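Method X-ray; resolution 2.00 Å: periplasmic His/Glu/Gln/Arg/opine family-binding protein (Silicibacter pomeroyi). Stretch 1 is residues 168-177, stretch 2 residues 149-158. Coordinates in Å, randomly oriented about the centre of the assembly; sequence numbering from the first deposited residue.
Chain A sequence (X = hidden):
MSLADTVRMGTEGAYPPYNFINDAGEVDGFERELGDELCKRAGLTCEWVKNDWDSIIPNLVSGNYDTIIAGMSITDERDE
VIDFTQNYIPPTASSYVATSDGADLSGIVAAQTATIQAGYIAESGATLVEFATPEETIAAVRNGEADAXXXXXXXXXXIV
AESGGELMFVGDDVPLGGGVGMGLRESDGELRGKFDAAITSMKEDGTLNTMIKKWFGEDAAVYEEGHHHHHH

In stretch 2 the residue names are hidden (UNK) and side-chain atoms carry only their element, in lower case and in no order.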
# COMPACT_ATOMS: atom_id res chain seq x y z
N MET A 168 -8.53 5.71 17.46
CA MET A 168 -9.55 6.47 16.76
C MET A 168 -8.94 7.43 15.72
O MET A 168 -7.82 7.90 15.87
CB MET A 168 -10.40 7.26 17.78
CG MET A 168 -9.59 8.28 18.62
SD MET A 168 -10.25 8.51 20.31
CE MET A 168 -9.86 6.90 20.99
N PHE A 169 -9.71 7.73 14.68
CA PHE A 169 -9.32 8.80 13.75
C PHE A 169 -9.36 10.18 14.40
O PHE A 169 -10.31 10.51 15.13
CB PHE A 169 -10.23 8.78 12.53
CG PHE A 169 -9.99 7.60 11.62
CD1 PHE A 169 -10.99 6.63 11.42
CD2 PHE A 169 -8.76 7.46 10.94
CE1 PHE A 169 -10.77 5.53 10.56
CE2 PHE A 169 -8.53 6.37 10.07
CZ PHE A 169 -9.54 5.41 9.86
N VAL A 170 -8.32 10.98 14.16
CA VAL A 170 -8.26 12.36 14.63
C VAL A 170 -7.84 13.28 13.46
O VAL A 170 -7.15 12.84 12.52
CB VAL A 170 -7.29 12.50 15.84
CG1 VAL A 170 -7.81 11.69 17.02
CG2 VAL A 170 -5.90 12.00 15.49
N GLY A 171 -8.27 14.53 13.49
CA GLY A 171 -7.89 15.50 12.46
C GLY A 171 -8.62 15.24 11.15
O GLY A 171 -9.67 14.60 11.12
N ASP A 172 -8.07 15.74 10.06
CA ASP A 172 -8.75 15.61 8.78
C ASP A 172 -7.96 14.66 7.91
O ASP A 172 -6.76 14.57 8.07
CB ASP A 172 -8.82 16.98 8.10
CG ASP A 172 -9.51 18.03 8.98
OD1 ASP A 172 -8.79 18.85 9.60
OD2 ASP A 172 -10.75 18.00 9.06
N ASP A 173 -8.63 13.99 7.00
CA ASP A 173 -8.00 13.25 5.91
C ASP A 173 -7.09 14.16 5.05
O ASP A 173 -7.34 15.36 4.92
CB ASP A 173 -9.08 12.64 5.02
CG ASP A 173 -9.88 11.52 5.71
OD1 ASP A 173 -9.47 11.03 6.81
OD2 ASP A 173 -10.92 11.12 5.13
N VAL A 174 -6.04 13.58 4.46
CA VAL A 174 -5.11 14.29 3.57
C VAL A 174 -4.96 13.47 2.28
O VAL A 174 -4.61 12.28 2.32
CB VAL A 174 -3.71 14.48 4.23
CG1 VAL A 174 -2.76 15.30 3.33
CG2 VAL A 174 -3.82 15.11 5.62
N PRO A 175 -5.22 14.10 1.11
CA PRO A 175 -5.02 13.33 -0.13
C PRO A 175 -3.52 13.26 -0.47
O PRO A 175 -2.86 14.29 -0.49
CB PRO A 175 -5.81 14.13 -1.19
CG PRO A 175 -6.59 15.19 -0.40
CD PRO A 175 -5.75 15.45 0.84
N LEU A 176 -2.98 12.07 -0.71
CA LEU A 176 -1.56 11.96 -1.06
C LEU A 176 -1.37 10.92 -2.12
O LEU A 176 -1.93 9.81 -1.99
CB LEU A 176 -0.71 11.57 0.18
CG LEU A 176 -0.37 12.60 1.24
CD1 LEU A 176 0.44 11.94 2.41
CD2 LEU A 176 0.44 13.79 0.63
N GLY A 177 -0.62 11.26 -3.18
CA GLY A 177 -0.13 10.24 -4.12
C GLY A 177 -1.10 9.94 -5.25
O GLY A 177 -2.25 10.37 -5.21
N UNK A 149 -0.24 8.15 14.58
CA UNK A 149 0.34 7.54 13.38
C UNK A 149 -0.36 8.18 12.19
O UNK A 149 -1.57 8.41 12.23
c UNK A 149 0.62 5.40 12.01
c UNK A 149 0.14 5.99 13.35
c UNK A 149 -1.34 5.63 13.59
N UNK A 150 0.41 8.45 11.13
CA UNK A 150 -0.15 8.96 9.87
C UNK A 150 0.08 7.90 8.80
O UNK A 150 1.22 7.54 8.52
c UNK A 150 0.77 11.21 7.18
c UNK A 150 -1.04 12.37 6.07
c UNK A 150 -1.34 11.48 8.33
c UNK A 150 -0.02 11.00 8.31
c UNK A 150 -1.86 12.16 7.21
c UNK A 150 0.55 10.28 9.52
c UNK A 150 0.29 11.89 6.06
N UNK A 151 -1.00 7.41 8.20
CA UNK A 151 -0.92 6.26 7.31
C UNK A 151 -2.09 6.25 6.37
O UNK A 151 -2.98 7.09 6.46
c UNK A 151 -0.93 4.92 8.16
N UNK A 152 -2.09 5.28 5.48
CA UNK A 152 -3.16 5.13 4.51
C UNK A 152 -4.46 4.84 5.23
O UNK A 152 -4.49 3.98 6.16
c UNK A 152 -3.82 3.74 2.57
o UNK A 152 -3.80 4.46 1.54
c UNK A 152 -2.80 3.98 3.61
o UNK A 152 -4.61 2.78 2.76
N UNK A 153 -5.52 5.54 4.83
CA UNK A 153 -6.81 5.44 5.48
C UNK A 153 -7.37 4.02 5.36
O UNK A 153 -7.96 3.50 6.32
c UNK A 153 -10.19 7.50 5.29
c UNK A 153 -9.17 6.42 5.73
n UNK A 153 -10.81 8.49 7.89
n UNK A 153 -11.42 7.24 6.03
c UNK A 153 -7.83 6.44 4.93
n UNK A 153 -12.81 7.37 7.84
c UNK A 153 -11.67 7.69 7.26
N UNK A 154 -7.21 3.39 4.20
CA UNK A 154 -7.75 2.06 4.07
C UNK A 154 -7.03 0.99 4.89
O UNK A 154 -7.63 -0.04 5.24
c UNK A 154 -7.90 1.66 2.61
o UNK A 154 -9.22 2.27 0.72
o UNK A 154 -9.66 3.29 2.59
c UNK A 154 -9.01 2.46 1.92
N UNK A 155 -5.76 1.25 5.22
CA UNK A 155 -5.02 0.40 6.12
C UNK A 155 -5.59 0.62 7.55
O UNK A 155 -5.82 -0.35 8.32
o UNK A 155 -0.49 -1.70 10.24
c UNK A 155 -1.37 0.20 9.16
c UNK A 155 -2.71 0.03 7.16
c UNK A 155 -2.53 -1.36 7.17
c UNK A 155 -1.76 -1.98 8.19
c UNK A 155 -2.12 0.79 8.17
c UNK A 155 -3.52 0.72 6.07
c UNK A 155 -1.21 -1.18 9.19
N UNK A 156 -5.81 1.88 7.89
CA UNK A 156 -6.26 2.25 9.26
C UNK A 156 -7.73 1.91 9.59
O UNK A 156 -8.02 1.59 10.74
c UNK A 156 -3.74 3.56 10.84
c UNK A 156 -5.98 3.72 9.58
c UNK A 156 -4.51 4.13 9.63
c UNK A 156 -4.38 5.68 9.55
N UNK A 157 -8.63 1.95 8.61
CA UNK A 157 -10.06 1.71 8.88
C UNK A 157 -10.31 0.39 9.68
O UNK A 157 -10.89 0.46 10.77
c UNK A 157 -10.97 1.86 7.64
c UNK A 157 -11.11 3.38 7.22
c UNK A 157 -12.39 1.23 7.90
N UNK A 158 -9.83 -0.78 9.18
CA UNK A 158 -10.09 -2.01 9.95
C UNK A 158 -9.38 -2.01 11.30
O UNK A 158 -9.86 -2.62 12.25
c UNK A 158 -9.51 -2.51 7.63
c UNK A 158 -9.11 -1.07 7.93
c UNK A 158 -9.54 -3.14 9.04

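Position 149 carries three side-chain carbons, one bearing the other two. A fork directly at CB means valine, and Val 149, on the strand, stays clear of stretch 1.

Position 150 has one carbon followed by a ring of six, with no heteroatom, and the edge of that ring meets CB of Val 174 and CD1 of Leu 176. That is phenylalanine. The CA-to-CB bond of Phe 150 points sideways; chi1 is t, and the ring end comes nearer to stretch 1 than the CA-to-CB direction suggests: CZ of Phe 150 lies 3.9 Å from CB of Val 174, and CE2 of Phe 150 lies 3.7 Å from CD1 of Leu 176.

Position 151 shows a single carbon, so it is alanine; Ala 151 is out of reach of stretch 1.

At position 152 there are two carbons, the second carrying two oxygens. Shape and chemistry fit aspartate, and the place suits it, because the helix starts at the next residue. Asp 152 is the N-cap: the backbone N of position 155 donates to OD2 of Asp 152 at 3.1 Å, so the carboxylate serves an amide of the first turn. It does not touch stretch 1.

Position 153 extends through three carbons to a nitrogen, then a carbon with two more nitrogens, one of which lies near both the ring of Phe 169 and the carboxylate of Asp 173. This is arginine. The chain of Arg 153 is extended, with chi1 to chi3 all t.

Position 154 repeats the pattern of two carbons and two oxygens and is Asp 154. Its CB points away from stretch 1, and no contact forms.

Position 155 holds one carbon and a six-carbon ring bearing an oxygen, hence Tyr 155, buried but out of reach of stretch 1.

Position 156 has four carbons forked at the second, and its CB packs 3.7 Å from CE2 of Phe 169. The fork makes it leucine, and Leu 156 points toward stretch 1.

Position 157 is again one carbon carrying two, and one branch carbon comes within 3.7 Å of CZ of Phe 169. It is a valine; the CA-to-CB bond of Val 157 points sideways, and the branch in contact is CG2.

Position 158 has three carbons closing a ring onto the backbone nitrogen: proline. Pro 158 has no amide hydrogen to give, and the helix kinks where its N lacks a bond to the preceding turn; its CB points away from stretch 1.

The contact has two parts. In one, Phe 169 packs on Leu 156 and Val 157 while the guanidinium of Arg 153 lies flat over one face of its ring, centres 4.2 Å apart and planes at 27°, a cation-pi stack. The same arginine forms a salt bridge, with NH1 of Arg 153 at 3.1 Å from OD1 of Asp 173; the hydrogen bond within it is weak, its angle being 123°. In the other part, Val 174 and Leu 176 pack against Phe 150. The rule to read here is economy: one long side chain joins an aromatic face to a charge partner, and apolar packing supplies the rest.

Stretch 2, residues 149-158: VFADRDYLVP
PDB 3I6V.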